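Local coordinates for Alr1585 protein (PDB 5C2I) that is a dye-decolorizing (DyP-type) peroxidase that binds haem and probably uses hydrogen peroxide to oxidise dyes and other substrates, at residues V289-D294 against N312-D317; T334-D339 against K355-H360; L384-F389 against N395-M400. The protein carries 1 engineered substitution. All coordinates share one frame; numbering follows the deposited sequence.

Overall arrangement
All three contacts border the same haem, and they follow one another along the chain in the order contact 1, contact 2, contact 3. The centres of contacts 1 and 2 lie about 15 Å apart, as do those of contacts 2 and 3, while those of contacts 1 and 3 are about 20 Å apart. Contact 1 joins two loop segments between helices 281-289 and 330-334. Contact 2 sets the turn before helix 339-343 against helix 350-358, and contact 3 packs strand 383-390 on helix 397-405. Arg337 bonds to Asn312 and Phe314 of contact 1, and His360 to Asn395 of contact 3. Together they line one cofactor pocket: contacts 1 and 2 lie on the propionate side, contact 3 at the vinyl edge.

Contact 1 (V289-D294 against N312-D317); sequences VGRFAD and NNFNYD. With HEM (protoporphyrin IX containing Fe), chain E.
The propionate side of the haem pocket is where Arg291 meets Asn312 and Phe314, two parts of one long loop joined through one guanidinium. The Arg291 chain runs extended from CG to NE, bringing its NE within 3.8 Å of HEM CBA, a propionate methylene. At the far end NH2 lies 2.8 Å from Asn312 OD1; that hydrogen bond is weak because the N-H is bent to 121°, although the guanidinium and amide planes are only 27° apart. Asn312 OD1 also accepts from Arg337 NH2. Phe314 turns its edge to the arginine, CE1 lying 3.6 Å from Arg291 NH2, while its CZ stands over one guanidinium face; the two planes are 75° apart. The other terminal nitrogen, NH1, donates to the carbonyls of Gly295 and Thr311, and these bonds fix the group's rotation. A leucine in place of Arg291 would probably leave the carbonyls of Gly295 and Thr311 without their donor and open a gap beside Phe314 CE1. Two residues earlier, Val289 CG1 touches the haem methyl CMA at 3.7 Å. Val289 ends helix 281-289, whose side meets Phe292, and its backbone bonds to Thr331 in helix 330-334.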
# COMPACT_ATOMS: atom_id res chain seq x y z
N VAL A 289 -22.39 -3.59 22.53
CA VAL A 289 -21.92 -4.83 21.94
C VAL A 289 -21.43 -5.84 22.96
O VAL A 289 -21.65 -7.05 22.77
CB VAL A 289 -20.81 -4.54 20.92
CG1 VAL A 289 -20.14 -5.82 20.45
CG2 VAL A 289 -21.38 -3.76 19.74
N GLY A 290 -20.79 -5.36 24.02
CA GLY A 290 -20.15 -6.21 25.03
C GLY A 290 -18.63 -6.18 24.87
O GLY A 290 -17.90 -6.65 25.74
N ARG A 291 -18.18 -5.59 23.76
CA ARG A 291 -16.75 -5.38 23.51
C ARG A 291 -16.56 -4.00 22.88
O ARG A 291 -17.42 -3.49 22.18
CB ARG A 291 -16.18 -6.42 22.52
CG ARG A 291 -16.13 -7.85 23.00
CD ARG A 291 -15.73 -8.73 21.83
NE ARG A 291 -15.75 -10.13 22.17
CZ ARG A 291 -14.72 -10.84 22.62
NH1 ARG A 291 -13.52 -10.29 22.87
NH2 ARG A 291 -14.89 -12.13 22.86
N PHE A 292 -15.40 -3.42 23.14
CA PHE A 292 -14.94 -2.27 22.37
C PHE A 292 -14.74 -2.66 20.93
O PHE A 292 -14.70 -3.85 20.60
CB PHE A 292 -13.65 -1.72 22.96
CG PHE A 292 -13.87 -0.99 24.25
CD1 PHE A 292 -13.88 -1.67 25.46
CD2 PHE A 292 -14.10 0.38 24.27
CE1 PHE A 292 -14.11 -1.01 26.67
CE2 PHE A 292 -14.33 1.04 25.46
CZ PHE A 292 -14.33 0.34 26.66
N ALA A 293 -14.62 -1.65 20.07
CA ALA A 293 -14.39 -1.85 18.65
C ALA A 293 -13.23 -2.81 18.39
O ALA A 293 -13.33 -3.65 17.51
CB ALA A 293 -14.18 -0.51 17.94
N ASP A 294 -12.16 -2.70 19.19
CA ASP A 294 -10.98 -3.55 18.96
C ASP A 294 -11.13 -4.97 19.46
O ASP A 294 -10.26 -5.80 19.24
CB ASP A 294 -9.68 -2.91 19.55
CG ASP A 294 -9.73 -2.77 21.07
OD1 ASP A 294 -9.98 -3.77 21.74
OD2 ASP A 294 -9.44 -1.70 21.60
N ASN A 312 -10.44 -13.80 24.41
CA ASN A 312 -11.72 -14.47 24.65
C ASN A 312 -11.79 -15.16 25.98
O ASN A 312 -12.75 -15.91 26.27
CB ASN A 312 -12.05 -15.45 23.52
CG ASN A 312 -13.55 -15.69 23.41
OD1 ASN A 312 -14.35 -14.77 23.59
ND2 ASN A 312 -13.92 -16.92 23.18
N ASN A 313 -10.77 -14.89 26.81
CA ASN A 313 -10.63 -15.64 28.01
C ASN A 313 -11.31 -14.90 29.15
O ASN A 313 -10.67 -14.26 29.96
CB ASN A 313 -9.18 -15.91 28.37
CG ASN A 313 -9.06 -16.84 29.54
OD1 ASN A 313 -9.70 -17.91 29.56
ND2 ASN A 313 -8.20 -16.50 30.50
N PHE A 314 -12.63 -15.02 29.21
CA PHE A 314 -13.32 -14.41 30.29
C PHE A 314 -14.64 -15.07 30.48
O PHE A 314 -15.14 -15.81 29.61
CB PHE A 314 -13.52 -12.91 30.03
CG PHE A 314 -14.40 -12.59 28.85
CD1 PHE A 314 -13.88 -12.53 27.58
CD2 PHE A 314 -15.76 -12.39 29.02
CE1 PHE A 314 -14.70 -12.27 26.49
CE2 PHE A 314 -16.57 -12.13 27.94
CZ PHE A 314 -16.05 -12.07 26.65
N ASN A 315 -15.19 -14.79 31.65
CA ASN A 315 -16.57 -15.14 31.89
C ASN A 315 -17.12 -13.93 32.65
O ASN A 315 -16.45 -12.89 32.77
CB ASN A 315 -16.67 -16.48 32.63
CG ASN A 315 -15.89 -16.50 33.92
OD1 ASN A 315 -16.01 -15.59 34.72
ND2 ASN A 315 -15.04 -17.50 34.11
N TYR A 316 -18.32 -14.04 33.17
CA TYR A 316 -18.88 -12.88 33.85
C TYR A 316 -18.91 -13.07 35.39
O TYR A 316 -19.62 -12.34 36.11
CB TYR A 316 -20.26 -12.63 33.30
CG TYR A 316 -20.26 -12.32 31.81
CD1 TYR A 316 -19.64 -11.17 31.33
CD2 TYR A 316 -20.88 -13.16 30.88
CE1 TYR A 316 -19.64 -10.88 29.98
CE2 TYR A 316 -20.87 -12.88 29.50
CZ TYR A 316 -20.24 -11.76 29.06
OH TYR A 316 -20.23 -11.48 27.70
N ASP A 317 -18.10 -14.00 35.89
CA ASP A 317 -17.99 -14.29 37.34
C ASP A 317 -17.48 -13.10 38.15
O ASP A 317 -17.80 -13.00 39.32
CB ASP A 317 -17.09 -15.53 37.63
CG ASP A 317 -17.71 -16.86 37.14
OD1 ASP A 317 -18.79 -16.88 36.52
OD2 ASP A 317 -17.06 -17.91 37.33
CHA HEM E . -20.70 -11.92 18.80
CHB HEM E . -21.89 -8.29 15.85
CHC HEM E . -25.89 -10.69 14.55
CHD HEM E . -24.79 -14.17 17.70
C1A HEM E . -20.68 -10.71 18.12
C2A HEM E . -19.69 -9.70 18.27
C3A HEM E . -20.03 -8.69 17.45
C4A HEM E . -21.21 -9.08 16.77
CMA HEM E . -19.29 -7.40 17.21
CAA HEM E . -18.46 -9.73 19.19
CBA HEM E . -17.17 -10.35 18.64
CGA HEM E . -17.44 -11.79 18.31
O1A HEM E . -17.38 -12.70 19.19
O2A HEM E . -17.72 -12.08 17.14
C1B HEM E . -23.07 -8.68 15.21
C2B HEM E . -23.74 -7.90 14.20
C3B HEM E . -24.81 -8.57 13.82
C4B HEM E . -24.84 -9.77 14.65
CMB HEM E . -23.25 -6.59 13.69
CAB HEM E . -25.82 -8.29 12.77
CBB HEM E . -25.59 -7.51 11.70
C1C HEM E . -25.98 -11.85 15.34
C2C HEM E . -27.05 -12.72 15.40
C3C HEM E . -26.74 -13.69 16.31
C4C HEM E . -25.45 -13.41 16.79
CMC HEM E . -28.31 -12.68 14.59
CAC HEM E . -27.54 -14.82 16.79
CBC HEM E . -28.85 -14.91 16.88
C1D HEM E . -23.50 -13.85 18.14
C2D HEM E . -22.78 -14.73 19.05
C3D HEM E . -21.67 -14.09 19.40
C4D HEM E . -21.71 -12.82 18.63
CMD HEM E . -23.20 -16.10 19.56
CAD HEM E . -20.59 -14.62 20.29
CBD HEM E . -20.84 -14.36 21.78
CGD HEM E . -19.74 -14.96 22.59
O1D HEM E . -19.15 -14.20 23.36
O2D HEM E . -19.41 -16.19 22.50
NA HEM E . -21.65 -10.29 17.26
NB HEM E . -23.80 -9.71 15.48
NC HEM E . -25.04 -12.22 16.26
ND HEM E . -22.87 -12.68 17.97
FE HEM E . -23.34 -11.23 16.79
O HOH W 1 -22.43 -12.31 14.92

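Contact 2 (T334-D339 against K355-H360); sequences TNPRGD and KEERGH. With HEM (protoporphyrin IX containing Fe), chain E; EDO (1,2-ethanediol), chain G.
Glu357 reaches from its helix into the tight turn 336-339 and grips it by the backbone. Its OE2 accepts from Gly338 N at 2.7 Å, through the syn lone pair and with a fairly straight N-H (158°). CG sits anti to the backbone N (chi1 -174°) and the chain beyond stays extended, which carries the carboxylate the whole way to the turn. On the way it slides past Pro336, running in the opposite direction, and Pro336 CB packs 3.8 Å from Glu357 OE2. The other oxygen, OE1, is held by the hydroxyl of Thr340, so both ends of this buried carboxylate have partners. Gly338 is also the N-cap of helix 339-343, and that helix start would probably stabilise the negative charge.

The next layer begins with water 2, which donates to Glu357 OE2 and, at 2.8 Å, to Asn335 OD1. The same Asn335 OD1 takes Arg337 N at 3.0 Å from above the carbonyl plane, forming an Asx turn. Overlapping it is a type I' turn from Pro336 to Asp339, closed by Asp339 N to Pro336 O at 3.0 Å. Gly338 has a positive phi, where a side chain would jam against the preceding carbonyl oxygen.

Beyond the turn lies the haem. Asn335 ND2 donates to HEM O2D at 2.9 Å. Arg337, its CB directed away from the helix and its chain extended from CG to NE, donates from NH2, almost straight (169°), to HEM O1D at 2.9 Å; the Phe314 carbonyl takes Arg337 NH1 and Asn312 OD1 takes NH2. Trp404 of helix 397-405 packs on both Pro336 and Glu357. Glu357 is thus a second-shell residue, consistent with positioning Arg337 through the turn and Asn335 through water 2, in a hydrogen-bond network behind one haem propionate.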
# COMPACT_ATOMS: atom_id res chain seq x y z
N THR A 334 -26.13 -13.27 23.90
CA THR A 334 -25.97 -14.40 22.99
C THR A 334 -25.10 -15.49 23.59
O THR A 334 -25.23 -16.66 23.19
CB THR A 334 -25.43 -13.96 21.63
OG1 THR A 334 -24.16 -13.32 21.80
CG2 THR A 334 -26.36 -13.04 20.93
N ASN A 335 -24.20 -15.14 24.51
CA ASN A 335 -23.40 -16.10 25.22
C ASN A 335 -23.31 -15.71 26.68
O ASN A 335 -22.46 -14.91 27.10
CB ASN A 335 -22.01 -16.27 24.64
CG ASN A 335 -21.24 -17.39 25.37
OD1 ASN A 335 -21.74 -17.96 26.36
ND2 ASN A 335 -20.02 -17.66 24.94
N PRO A 336 -24.24 -16.23 27.49
CA PRO A 336 -24.30 -15.79 28.88
C PRO A 336 -23.12 -16.26 29.75
O PRO A 336 -23.04 -15.84 30.91
CB PRO A 336 -25.64 -16.40 29.38
CG PRO A 336 -26.46 -16.60 28.15
CD PRO A 336 -25.45 -16.98 27.09
N ARG A 337 -22.28 -17.15 29.21
CA ARG A 337 -21.13 -17.73 29.91
C ARG A 337 -21.42 -18.13 31.37
O ARG A 337 -20.61 -17.87 32.28
CB ARG A 337 -19.91 -16.77 29.85
CG ARG A 337 -19.54 -16.44 28.42
CD ARG A 337 -18.23 -15.69 28.31
NE ARG A 337 -18.00 -15.35 26.90
CZ ARG A 337 -16.84 -15.40 26.24
NH1 ARG A 337 -15.70 -15.77 26.83
NH2 ARG A 337 -16.82 -15.02 24.96
N GLY A 338 -22.58 -18.73 31.58
CA GLY A 338 -22.99 -19.16 32.91
C GLY A 338 -24.12 -18.42 33.59
O GLY A 338 -24.63 -18.89 34.63
N ASP A 339 -24.52 -17.25 33.06
CA ASP A 339 -25.62 -16.48 33.74
C ASP A 339 -26.86 -17.34 33.94
O ASP A 339 -27.54 -17.20 34.96
CB ASP A 339 -26.05 -15.21 32.97
CG ASP A 339 -25.09 -14.07 33.10
OD1 ASP A 339 -24.26 -14.02 34.05
OD2 ASP A 339 -25.15 -13.18 32.21
N LYS A 355 -23.88 -26.85 30.97
CA LYS A 355 -23.77 -27.70 29.77
C LYS A 355 -24.96 -27.43 28.83
O LYS A 355 -24.79 -27.30 27.64
CB LYS A 355 -23.67 -29.18 30.12
CG LYS A 355 -22.30 -29.59 30.60
CD LYS A 355 -22.15 -31.11 30.66
CE LYS A 355 -20.85 -31.44 31.37
NZ LYS A 355 -21.02 -31.50 32.84
N GLU A 356 -26.15 -27.35 29.40
CA GLU A 356 -27.34 -27.07 28.64
C GLU A 356 -27.27 -25.70 27.99
O GLU A 356 -27.59 -25.53 26.81
CB GLU A 356 -28.55 -27.17 29.58
CG GLU A 356 -29.86 -27.36 28.89
CD GLU A 356 -30.99 -27.52 29.89
OE1 GLU A 356 -30.93 -28.51 30.69
OE2 GLU A 356 -31.90 -26.66 29.90
N GLU A 357 -26.86 -24.69 28.77
CA GLU A 357 -26.65 -23.34 28.22
C GLU A 357 -25.68 -23.36 27.03
O GLU A 357 -25.93 -22.73 25.98
CB GLU A 357 -26.11 -22.41 29.29
CG GLU A 357 -25.99 -20.96 28.86
CD GLU A 357 -25.22 -20.13 29.83
OE1 GLU A 357 -25.77 -19.86 30.93
OE2 GLU A 357 -24.04 -19.80 29.53
N ARG A 358 -24.57 -24.08 27.19
CA ARG A 358 -23.55 -24.17 26.13
C ARG A 358 -24.06 -24.90 24.88
O ARG A 358 -23.51 -24.72 23.79
CB ARG A 358 -22.26 -24.82 26.67
CG ARG A 358 -21.50 -23.96 27.67
CD ARG A 358 -20.50 -24.79 28.49
NE ARG A 358 -19.53 -25.47 27.64
CZ ARG A 358 -18.42 -24.93 27.13
NH1 ARG A 358 -18.09 -23.68 27.38
NH2 ARG A 358 -17.62 -25.68 26.38
N GLY A 359 -25.11 -25.72 25.04
CA GLY A 359 -25.68 -26.47 23.93
C GLY A 359 -26.43 -25.59 22.95
O GLY A 359 -26.73 -26.03 21.83
N HIS A 360 -26.70 -24.33 23.33
CA HIS A 360 -27.36 -23.38 22.46
C HIS A 360 -26.43 -22.60 21.54
O HIS A 360 -26.90 -21.82 20.71
CB HIS A 360 -28.21 -22.37 23.25
CG HIS A 360 -29.21 -23.00 24.16
ND1 HIS A 360 -30.25 -23.80 23.71
CD2 HIS A 360 -29.29 -23.02 25.52
CE1 HIS A 360 -30.96 -24.22 24.74
NE2 HIS A 360 -30.38 -23.78 25.85
CHA HEM E . -20.70 -11.92 18.80
CHB HEM E . -21.89 -8.29 15.85
CHC HEM E . -25.89 -10.69 14.55
CHD HEM E . -24.79 -14.17 17.70
C1A HEM E . -20.68 -10.71 18.12
C2A HEM E . -19.69 -9.70 18.27
C3A HEM E . -20.03 -8.69 17.45
C4A HEM E . -21.21 -9.08 16.77
CMA HEM E . -19.29 -7.40 17.21
CAA HEM E . -18.46 -9.73 19.19
CBA HEM E . -17.17 -10.35 18.64
CGA HEM E . -17.44 -11.79 18.31
O1A HEM E . -17.38 -12.70 19.19
O2A HEM E . -17.72 -12.08 17.14
C1B HEM E . -23.07 -8.68 15.21
C2B HEM E . -23.74 -7.90 14.20
C3B HEM E . -24.81 -8.57 13.82
C4B HEM E . -24.84 -9.77 14.65
CMB HEM E . -23.25 -6.59 13.69
CAB HEM E . -25.82 -8.29 12.77
CBB HEM E . -25.59 -7.51 11.70
C1C HEM E . -25.98 -11.85 15.34
C2C HEM E . -27.05 -12.72 15.40
C3C HEM E . -26.74 -13.69 16.31
C4C HEM E . -25.45 -13.41 16.79
CMC HEM E . -28.31 -12.68 14.59
CAC HEM E . -27.54 -14.82 16.79
CBC HEM E . -28.85 -14.91 16.88
C1D HEM E . -23.50 -13.85 18.14
C2D HEM E . -22.78 -14.73 19.05
C3D HEM E . -21.67 -14.09 19.40
C4D HEM E . -21.71 -12.82 18.63
CMD HEM E . -23.20 -16.10 19.56
CAD HEM E . -20.59 -14.62 20.29
CBD HEM E . -20.84 -14.36 21.78
CGD HEM E . -19.74 -14.96 22.59
O1D HEM E . -19.15 -14.20 23.36
O2D HEM E . -19.41 -16.19 22.50
NA HEM E . -21.65 -10.29 17.26
NB HEM E . -23.80 -9.71 15.48
NC HEM E . -25.04 -12.22 16.26
ND HEM E . -22.87 -12.68 17.97
FE HEM E . -23.34 -11.23 16.79
C1 EDO G . -28.03 -29.59 20.13
O1 EDO G . -28.71 -28.39 19.77
C2 EDO G . -27.03 -29.46 21.29
O2 EDO G . -26.04 -28.44 21.16
O HOH W 2 -22.64 -20.51 27.24
O HOH W 1 -22.43 -12.31 14.92

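Contact 3 (L384-F389 against N395-M400); sequences LLFLCF and NQFNFM. With HEM (protoporphyrin IX containing Fe), chain E; EDO (1,2-ethanediol), chain G.
Phe386 and Phe397 meet at the vinyl-bearing edge of the haem, one ring from a central strand and the other from the first turn of a helix. This is the tight part. Phe386 CE2 lies 3.7 Å from Phe397 CD1, with the ring centroids 5.7 Å apart and the planes inclined at 50°, an oblique pairing. Phe386 CG is anti to its backbone N (chi1 179°), which throws the ring out from the strand and against the porphyrin face that also carries the iron-bound water. Its CE1 comes to 3.5 Å from HEM C2C, and the methyl CMC sits over one ring face, shifted toward the rim. Phe397 meets the vinyl group of the same pyrrole, CE1 to HEM CBC being 3.5 Å. One helical turn on, Met400 SD adds a contact of 3.6 Å to HEM CAC, its chain bent at the last torsion. Two residues beyond Phe386 on the strand, Cys388 SG rests 3.9 Å from Phe397 CB and lies obliquely beside that ring.

The loop ahead of the helix is looser. Asn395 is partly exposed, and its ND2 donates to O1 of an ethanediol, probably from the crystallisation liquor, at 3.1 Å; that O1 in turn donates to Gln396 OE1 at 2.8 Å. Gln396 is the N-cap of helix 397-405, and its NE2 is held by the carbonyls of Arg361 and Ser236. Strand 383-390, by contrast, is hydrogen-bonded between antiparallel strands 250-261 and 363-369.

No hydrogen bond crosses between the two segments. The union rests on carbon and sulfur surfaces, so it depends on close fit, and it gives the haem's vinyl edge an apolar wall quite unlike the polar and charged hydrogen bonding around its propionates.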
# COMPACT_ATOMS: atom_id res chain seq x y z
N LEU A 384 -24.48 -7.51 6.86
CA LEU A 384 -23.90 -8.76 7.16
C LEU A 384 -24.69 -9.86 6.50
O LEU A 384 -25.91 -9.97 6.67
CB LEU A 384 -23.91 -9.00 8.70
CG LEU A 384 -23.11 -10.21 9.18
CD1 LEU A 384 -21.61 -9.91 9.08
CD2 LEU A 384 -23.49 -10.58 10.62
N LEU A 385 -23.96 -10.71 5.76
CA LEU A 385 -24.53 -11.99 5.32
C LEU A 385 -24.29 -12.97 6.45
O LEU A 385 -23.16 -13.47 6.63
CB LEU A 385 -23.92 -12.46 4.00
CG LEU A 385 -24.02 -11.43 2.87
CD1 LEU A 385 -23.26 -11.93 1.65
CD2 LEU A 385 -25.47 -11.12 2.54
N PHE A 386 -25.30 -13.13 7.29
CA PHE A 386 -25.21 -13.95 8.49
C PHE A 386 -25.40 -15.40 8.14
O PHE A 386 -26.46 -15.79 7.64
CB PHE A 386 -26.27 -13.50 9.51
CG PHE A 386 -26.28 -14.30 10.78
CD1 PHE A 386 -25.43 -13.95 11.84
CD2 PHE A 386 -27.08 -15.45 10.90
CE1 PHE A 386 -25.45 -14.67 13.03
CE2 PHE A 386 -27.10 -16.18 12.09
CZ PHE A 386 -26.26 -15.81 13.15
N LEU A 387 -24.36 -16.20 8.34
CA LEU A 387 -24.46 -17.66 8.18
C LEU A 387 -24.04 -18.31 9.48
O LEU A 387 -23.02 -17.91 10.03
CB LEU A 387 -23.52 -18.17 7.08
CG LEU A 387 -23.91 -17.92 5.61
CD1 LEU A 387 -23.67 -16.47 5.22
CD2 LEU A 387 -23.08 -18.82 4.72
N CYS A 388 -24.79 -19.30 9.95
CA CYS A 388 -24.31 -20.10 11.05
C CYS A 388 -24.75 -21.55 10.91
O CYS A 388 -25.77 -21.84 10.26
CB CYS A 388 -24.74 -19.51 12.40
SG CYS A 388 -26.47 -19.75 12.86
N PHE A 389 -23.97 -22.43 11.55
CA PHE A 389 -24.17 -23.85 11.56
C PHE A 389 -24.52 -24.37 12.95
O PHE A 389 -24.12 -23.78 13.99
CB PHE A 389 -22.93 -24.58 11.02
CG PHE A 389 -22.73 -24.43 9.57
CD1 PHE A 389 -23.55 -25.11 8.65
CD2 PHE A 389 -21.68 -23.65 9.06
CE1 PHE A 389 -23.35 -24.95 7.27
CE2 PHE A 389 -21.49 -23.51 7.70
CZ PHE A 389 -22.31 -24.16 6.81
N ASN A 395 -33.00 -25.40 18.83
CA ASN A 395 -32.24 -25.27 20.06
C ASN A 395 -31.02 -24.34 20.00
O ASN A 395 -30.47 -23.95 21.03
CB ASN A 395 -31.76 -26.64 20.50
CG ASN A 395 -31.29 -26.62 21.95
OD1 ASN A 395 -32.04 -26.28 22.83
ND2 ASN A 395 -30.02 -26.95 22.17
N GLN A 396 -30.63 -23.93 18.79
CA GLN A 396 -29.43 -23.09 18.61
C GLN A 396 -29.81 -21.72 18.04
O GLN A 396 -30.32 -20.92 18.80
CB GLN A 396 -28.31 -23.88 17.87
CG GLN A 396 -27.89 -25.05 18.78
CD GLN A 396 -26.97 -26.08 18.15
OE1 GLN A 396 -27.41 -27.11 17.63
NE2 GLN A 396 -25.68 -25.80 18.18
N PHE A 397 -29.66 -21.44 16.75
CA PHE A 397 -30.00 -20.11 16.28
C PHE A 397 -31.39 -19.61 16.74
O PHE A 397 -31.52 -18.48 17.20
CB PHE A 397 -29.90 -19.94 14.76
CG PHE A 397 -30.47 -18.65 14.30
CD1 PHE A 397 -29.73 -17.48 14.38
CD2 PHE A 397 -31.78 -18.57 13.85
CE1 PHE A 397 -30.32 -16.25 14.03
CE2 PHE A 397 -32.34 -17.37 13.50
CZ PHE A 397 -31.60 -16.21 13.59
N ASN A 398 -32.45 -20.39 16.49
CA ASN A 398 -33.79 -19.89 16.80
C ASN A 398 -33.94 -19.59 18.29
O ASN A 398 -34.63 -18.62 18.68
CB ASN A 398 -34.90 -20.85 16.37
CG ASN A 398 -35.26 -20.73 14.89
OD1 ASN A 398 -34.52 -20.17 14.09
ND2 ASN A 398 -36.40 -21.28 14.54
N PHE A 399 -33.36 -20.45 19.11
CA PHE A 399 -33.35 -20.30 20.57
C PHE A 399 -32.64 -19.02 20.98
O PHE A 399 -33.17 -18.23 21.75
CB PHE A 399 -32.70 -21.52 21.20
CG PHE A 399 -32.96 -21.67 22.67
CD1 PHE A 399 -32.19 -20.95 23.60
CD2 PHE A 399 -33.91 -22.57 23.14
CE1 PHE A 399 -32.42 -21.10 24.96
CE2 PHE A 399 -34.12 -22.73 24.50
CZ PHE A 399 -33.40 -21.97 25.42
N MET A 400 -31.45 -18.79 20.40
CA MET A 400 -30.64 -17.66 20.73
C MET A 400 -31.39 -16.35 20.40
O MET A 400 -31.44 -15.43 21.23
CB MET A 400 -29.32 -17.75 20.01
CG MET A 400 -28.30 -16.72 20.38
SD MET A 400 -26.72 -17.04 19.56
CE MET A 400 -26.15 -18.41 20.54
CHA HEM E . -20.70 -11.92 18.80
CHB HEM E . -21.89 -8.29 15.85
CHC HEM E . -25.89 -10.69 14.55
CHD HEM E . -24.79 -14.17 17.70
C1A HEM E . -20.68 -10.71 18.12
C2A HEM E . -19.69 -9.70 18.27
C3A HEM E . -20.03 -8.69 17.45
C4A HEM E . -21.21 -9.08 16.77
CMA HEM E . -19.29 -7.40 17.21
CAA HEM E . -18.46 -9.73 19.19
CBA HEM E . -17.17 -10.35 18.64
CGA HEM E . -17.44 -11.79 18.31
O1A HEM E . -17.38 -12.70 19.19
O2A HEM E . -17.72 -12.08 17.14
C1B HEM E . -23.07 -8.68 15.21
C2B HEM E . -23.74 -7.90 14.20
C3B HEM E . -24.81 -8.57 13.82
C4B HEM E . -24.84 -9.77 14.65
CMB HEM E . -23.25 -6.59 13.69
CAB HEM E . -25.82 -8.29 12.77
CBB HEM E . -25.59 -7.51 11.70
C1C HEM E . -25.98 -11.85 15.34
C2C HEM E . -27.05 -12.72 15.40
C3C HEM E . -26.74 -13.69 16.31
C4C HEM E . -25.45 -13.41 16.79
CMC HEM E . -28.31 -12.68 14.59
CAC HEM E . -27.54 -14.82 16.79
CBC HEM E . -28.85 -14.91 16.88
C1D HEM E . -23.50 -13.85 18.14
C2D HEM E . -22.78 -14.73 19.05
C3D HEM E . -21.67 -14.09 19.40
C4D HEM E . -21.71 -12.82 18.63
CMD HEM E . -23.20 -16.10 19.56
CAD HEM E . -20.59 -14.62 20.29
CBD HEM E . -20.84 -14.36 21.78
CGD HEM E . -19.74 -14.96 22.59
O1D HEM E . -19.15 -14.20 23.36
O2D HEM E . -19.41 -16.19 22.50
NA HEM E . -21.65 -10.29 17.26
NB HEM E . -23.80 -9.71 15.48
NC HEM E . -25.04 -12.22 16.26
ND HEM E . -22.87 -12.68 17.97
FE HEM E . -23.34 -11.23 16.79
C1 EDO G . -28.03 -29.59 20.13
O1 EDO G . -28.71 -28.39 19.77
C2 EDO G . -27.03 -29.46 21.29
O2 EDO G . -26.04 -28.44 21.16
O HOH W 1 -22.43 -12.31 14.92